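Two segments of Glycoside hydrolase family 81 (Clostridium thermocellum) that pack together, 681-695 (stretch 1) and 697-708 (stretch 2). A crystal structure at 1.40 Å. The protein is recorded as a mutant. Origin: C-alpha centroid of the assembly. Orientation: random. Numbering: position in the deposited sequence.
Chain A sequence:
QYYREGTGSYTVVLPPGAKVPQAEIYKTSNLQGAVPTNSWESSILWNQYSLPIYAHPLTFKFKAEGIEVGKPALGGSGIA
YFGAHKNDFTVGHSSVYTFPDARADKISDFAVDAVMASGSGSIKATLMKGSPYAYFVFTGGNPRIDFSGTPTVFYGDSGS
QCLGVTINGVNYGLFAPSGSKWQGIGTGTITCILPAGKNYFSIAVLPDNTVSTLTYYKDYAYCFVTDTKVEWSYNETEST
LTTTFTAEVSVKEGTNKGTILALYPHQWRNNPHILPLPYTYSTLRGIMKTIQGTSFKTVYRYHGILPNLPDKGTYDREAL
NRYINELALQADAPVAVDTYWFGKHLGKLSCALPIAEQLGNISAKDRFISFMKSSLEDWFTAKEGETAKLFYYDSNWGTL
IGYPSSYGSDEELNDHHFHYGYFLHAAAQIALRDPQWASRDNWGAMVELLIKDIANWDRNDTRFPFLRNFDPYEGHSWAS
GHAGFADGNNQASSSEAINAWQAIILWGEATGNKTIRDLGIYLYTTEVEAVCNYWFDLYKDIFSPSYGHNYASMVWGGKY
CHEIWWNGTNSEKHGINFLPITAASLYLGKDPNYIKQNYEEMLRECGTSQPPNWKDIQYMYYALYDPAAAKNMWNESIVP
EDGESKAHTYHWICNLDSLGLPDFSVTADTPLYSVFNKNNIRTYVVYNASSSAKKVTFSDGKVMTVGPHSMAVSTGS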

# COMPACT_ATOMS: atom_id res chain seq x y z
N ILE A 681 33.90 -7.79 -3.29
CA ILE A 681 34.20 -8.05 -1.88
C ILE A 681 32.93 -7.77 -1.08
O ILE A 681 32.45 -6.62 -1.09
CB ILE A 681 35.33 -7.13 -1.35
CG1 ILE A 681 36.60 -7.21 -2.22
CG2 ILE A 681 35.60 -7.46 0.11
CD1 ILE A 681 37.13 -8.59 -2.40
N ARG A 682 32.40 -8.77 -0.39
CA ARG A 682 31.18 -8.60 0.39
C ARG A 682 31.46 -8.17 1.82
O ARG A 682 32.40 -8.65 2.45
CB ARG A 682 30.35 -9.89 0.40
CG ARG A 682 29.62 -10.11 -0.90
CD ARG A 682 28.81 -11.39 -0.88
NE ARG A 682 28.08 -11.46 -2.14
CZ ARG A 682 27.62 -12.56 -2.71
NH1 ARG A 682 27.80 -13.76 -2.15
NH2 ARG A 682 26.98 -12.44 -3.87
N THR A 683 30.63 -7.25 2.31
CA THR A 683 30.58 -6.90 3.72
C THR A 683 29.19 -7.24 4.24
O THR A 683 28.16 -6.91 3.61
CB THR A 683 30.94 -5.42 3.98
OG1 THR A 683 32.27 -5.18 3.53
CG2 THR A 683 30.84 -5.10 5.45
N TYR A 684 29.16 -7.91 5.37
CA TYR A 684 27.95 -8.44 5.98
C TYR A 684 27.68 -7.66 7.25
O TYR A 684 28.59 -7.50 8.08
CB TYR A 684 28.18 -9.91 6.30
CG TYR A 684 28.62 -10.76 5.14
CD1 TYR A 684 29.94 -10.81 4.74
CD2 TYR A 684 27.70 -11.54 4.44
CE1 TYR A 684 30.36 -11.58 3.68
CE2 TYR A 684 28.11 -12.33 3.37
CZ TYR A 684 29.44 -12.34 2.99
OH TYR A 684 29.87 -13.12 1.95
N VAL A 685 26.47 -7.15 7.41
CA VAL A 685 26.09 -6.36 8.57
C VAL A 685 24.88 -7.00 9.21
O VAL A 685 23.90 -7.30 8.51
CB VAL A 685 25.77 -4.91 8.21
CG1 VAL A 685 25.48 -4.09 9.47
CG2 VAL A 685 26.91 -4.31 7.37
N VAL A 686 24.93 -7.25 10.50
CA VAL A 686 23.81 -7.82 11.25
C VAL A 686 23.53 -6.95 12.47
O VAL A 686 24.46 -6.50 13.15
CB VAL A 686 24.16 -9.23 11.74
CG1 VAL A 686 23.08 -9.79 12.65
CG2 VAL A 686 24.40 -10.15 10.56
N TYR A 687 22.25 -6.79 12.83
CA TYR A 687 21.89 -6.25 14.11
C TYR A 687 21.16 -7.33 14.89
O TYR A 687 20.19 -7.92 14.40
CB TYR A 687 21.03 -4.97 14.04
CG TYR A 687 20.90 -4.38 15.42
CD1 TYR A 687 21.95 -3.69 16.00
CD2 TYR A 687 19.79 -4.61 16.22
CE1 TYR A 687 21.89 -3.22 17.29
CE2 TYR A 687 19.73 -4.13 17.53
CZ TYR A 687 20.78 -3.43 18.05
OH TYR A 687 20.75 -2.96 19.35
N ASN A 688 21.61 -7.60 16.11
CA ASN A 688 20.94 -8.52 17.02
C ASN A 688 20.20 -7.72 18.07
O ASN A 688 20.83 -7.17 18.98
CB ASN A 688 21.97 -9.45 17.66
CG ASN A 688 21.38 -10.44 18.64
OD1 ASN A 688 20.15 -10.49 18.87
ND2 ASN A 688 22.25 -11.27 19.21
N ALA A 689 18.88 -7.67 17.95
CA ALA A 689 18.04 -6.94 18.89
C ALA A 689 17.61 -7.79 20.09
O ALA A 689 16.86 -7.32 20.93
CB ALA A 689 16.81 -6.41 18.17
N SER A 690 18.04 -9.04 20.15
CA SER A 690 17.64 -9.94 21.24
C SER A 690 18.64 -9.88 22.38
O SER A 690 19.73 -9.32 22.24
CB SER A 690 17.51 -11.38 20.73
OG SER A 690 18.76 -12.03 20.66
N SER A 691 18.28 -10.52 23.50
CA SER A 691 19.13 -10.57 24.67
C SER A 691 20.07 -11.77 24.71
O SER A 691 20.78 -11.95 25.70
CB SER A 691 18.27 -10.53 25.93
OG SER A 691 17.67 -9.26 26.04
N SER A 692 20.08 -12.58 23.66
CA SER A 692 21.01 -13.73 23.53
C SER A 692 21.88 -13.54 22.30
O SER A 692 21.44 -12.98 21.29
CB SER A 692 20.22 -15.03 23.35
OG SER A 692 19.28 -15.24 24.38
N ALA A 693 23.11 -14.06 22.36
CA ALA A 693 23.95 -14.14 21.17
C ALA A 693 23.26 -14.94 20.06
O ALA A 693 22.51 -15.88 20.34
CB ALA A 693 25.28 -14.77 21.49
N LYS A 694 23.49 -14.53 18.81
CA LYS A 694 22.91 -15.16 17.62
C LYS A 694 24.02 -15.67 16.75
O LYS A 694 25.06 -15.01 16.59
CB LYS A 694 22.09 -14.17 16.79
CG LYS A 694 20.68 -13.90 17.24
CD LYS A 694 20.03 -12.91 16.26
CE LYS A 694 18.64 -12.50 16.72
NZ LYS A 694 17.74 -13.70 16.75
N LYS A 695 23.82 -16.84 16.15
CA LYS A 695 24.63 -17.30 15.05
C LYS A 695 23.83 -17.05 13.78
O LYS A 695 22.72 -17.60 13.64
CB LYS A 695 24.95 -18.78 15.16
CG LYS A 695 25.80 -19.29 14.01
CD LYS A 695 25.88 -20.82 14.00
CE LYS A 695 27.08 -21.34 14.73
NZ LYS A 695 27.21 -22.79 14.44
N THR A 697 23.75 -17.18 9.64
CA THR A 697 24.31 -17.85 8.49
C THR A 697 23.72 -17.28 7.23
O THR A 697 22.50 -17.15 7.12
CB THR A 697 24.05 -19.38 8.56
OG1 THR A 697 24.57 -19.89 9.80
CG2 THR A 697 24.71 -20.11 7.41
N PHE A 698 24.58 -16.93 6.28
CA PHE A 698 24.19 -16.37 4.98
C PHE A 698 24.19 -17.46 3.93
O PHE A 698 24.87 -18.49 4.06
CB PHE A 698 25.13 -15.22 4.57
CG PHE A 698 25.05 -14.02 5.48
CD1 PHE A 698 25.73 -13.99 6.71
CD2 PHE A 698 24.32 -12.90 5.12
CE1 PHE A 698 25.64 -12.90 7.55
CE2 PHE A 698 24.24 -11.80 5.94
CZ PHE A 698 24.90 -11.81 7.18
N SER A 699 23.47 -17.20 2.84
CA SER A 699 23.29 -18.22 1.79
C SER A 699 24.56 -18.54 1.00
O SER A 699 24.64 -19.57 0.31
CB SER A 699 22.17 -17.80 0.82
OG SER A 699 22.47 -16.58 0.16
N ASP A 700 25.56 -17.65 1.11
CA ASP A 700 26.88 -17.92 0.51
C ASP A 700 27.86 -18.61 1.48
O ASP A 700 29.02 -18.78 1.12
CB ASP A 700 27.48 -16.63 -0.07
CG ASP A 700 27.77 -15.57 0.99
OD1 ASP A 700 27.59 -15.86 2.19
OD2 ASP A 700 28.18 -14.46 0.58
N GLY A 701 27.40 -19.02 2.65
CA GLY A 701 28.25 -19.68 3.63
C GLY A 701 28.84 -18.82 4.73
O GLY A 701 29.36 -19.34 5.71
N LYS A 702 28.73 -17.50 4.62
CA LYS A 702 29.25 -16.64 5.67
C LYS A 702 28.52 -16.95 6.98
O LYS A 702 27.29 -17.05 6.99
CB LYS A 702 29.07 -15.16 5.29
CG LYS A 702 29.63 -14.17 6.29
CD LYS A 702 31.16 -14.15 6.33
CE LYS A 702 31.64 -13.06 7.26
NZ LYS A 702 33.12 -12.99 7.23
N VAL A 703 29.28 -17.05 8.07
CA VAL A 703 28.72 -17.23 9.41
C VAL A 703 29.27 -16.15 10.32
O VAL A 703 30.49 -15.91 10.36
CB VAL A 703 29.08 -18.62 10.01
CG1 VAL A 703 28.51 -18.76 11.42
CG2 VAL A 703 28.54 -19.73 9.13
N MET A 704 28.37 -15.48 11.05
CA MET A 704 28.74 -14.49 12.07
C MET A 704 28.06 -14.80 13.38
O MET A 704 26.88 -15.16 13.40
CB MET A 704 28.33 -13.09 11.62
CG MET A 704 29.06 -12.58 10.39
SD MET A 704 28.37 -11.08 9.67
CE MET A 704 28.55 -9.93 11.04
N THR A 705 28.79 -14.67 14.48
CA THR A 705 28.21 -14.72 15.78
C THR A 705 28.14 -13.29 16.30
O THR A 705 29.14 -12.59 16.29
CB THR A 705 29.00 -15.64 16.73
OG1 THR A 705 29.01 -16.96 16.19
CG2 THR A 705 28.35 -15.66 18.11
N VAL A 706 26.97 -12.89 16.75
CA VAL A 706 26.67 -11.50 17.08
C VAL A 706 26.13 -11.45 18.49
O VAL A 706 25.14 -12.11 18.82
CB VAL A 706 25.64 -10.89 16.11
CG1 VAL A 706 25.45 -9.40 16.40
CG2 VAL A 706 26.10 -11.15 14.68
N GLY A 707 26.76 -10.64 19.33
CA GLY A 707 26.34 -10.53 20.70
C GLY A 707 24.98 -9.84 20.87
O GLY A 707 24.49 -9.19 19.95
N PRO A 708 24.36 -10.01 22.03
CA PRO A 708 23.07 -9.37 22.30
C PRO A 708 23.10 -7.85 22.16
O PRO A 708 24.10 -7.22 22.48
CB PRO A 708 22.77 -9.77 23.75
CG PRO A 708 24.09 -10.08 24.34
CD PRO A 708 24.92 -10.64 23.25
O HOH W 1 22.63 -19.61 11.77

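The two stretches meet through a short antiparallel backbone ladder and through side chains that strand 681-688 points toward stretch 2. Together they bury 901 Å².

K694 and V706 form the hydrogen-bonded pair of the ladder. K694 N donates to V706 O at 2.9 Å, and V706 N donates to K694 O at 2.9 Å. K695 and T705 follow as the non-hydrogen-bonded pair. Both carbonyls of the first pair also receive CA-H...O contacts, from A693 CA to V706 O (3.3 Å) and from T705 CA to K694 O (3.3 Å).

V706 O has a further donor, N688 ND2, at 3.0 Å. N688 ND2 also donates to S692 O at 2.8 Å, so the N688 amide nitrogen links S692 O to V706 O. N688 OD1 is satisfied within its own stretch, by S690 N (2.9 Å) and S690 OG (2.7 Å). P708 packs on the neighbouring loop, with P708 CA 3.3 Å from S690 O and P708 CB 3.5 Å from S691 C.

Strand 681-688 points R682, Y684, V686 and N688 toward stretch 2. D700 answers the first two. D700 OD2 accepts from R682 NH1 at 2.8 Å, a salt bridge, and from Y684 OH at 2.6 Å. D700 OD1 accepts from K702 N at 3.1 Å. D700 lies in a type I turn, F698 to G701, closed by G701 N to F698 O at 2.9 Å. R682 NE and NH2 are hydrogen-bonded elsewhere in the structure.

Y684 is also held by its ring. K702 CG sits 3.5 Å from the Y684 ring centroid, almost on the ring normal, a CH-pi contact. The Y684 edge meets the face of F698, with ring centroids 4.8 Å apart. M704 SD packs on Y684 CB at 3.6 Å. V686 makes apolar contacts, with CG2 3.8 Å from F698 CZ and CG1 3.9 Å from V706 CG2.

One water donates to K695 O (2.7 Å) and accepts from T697 OG1 (2.8 Å).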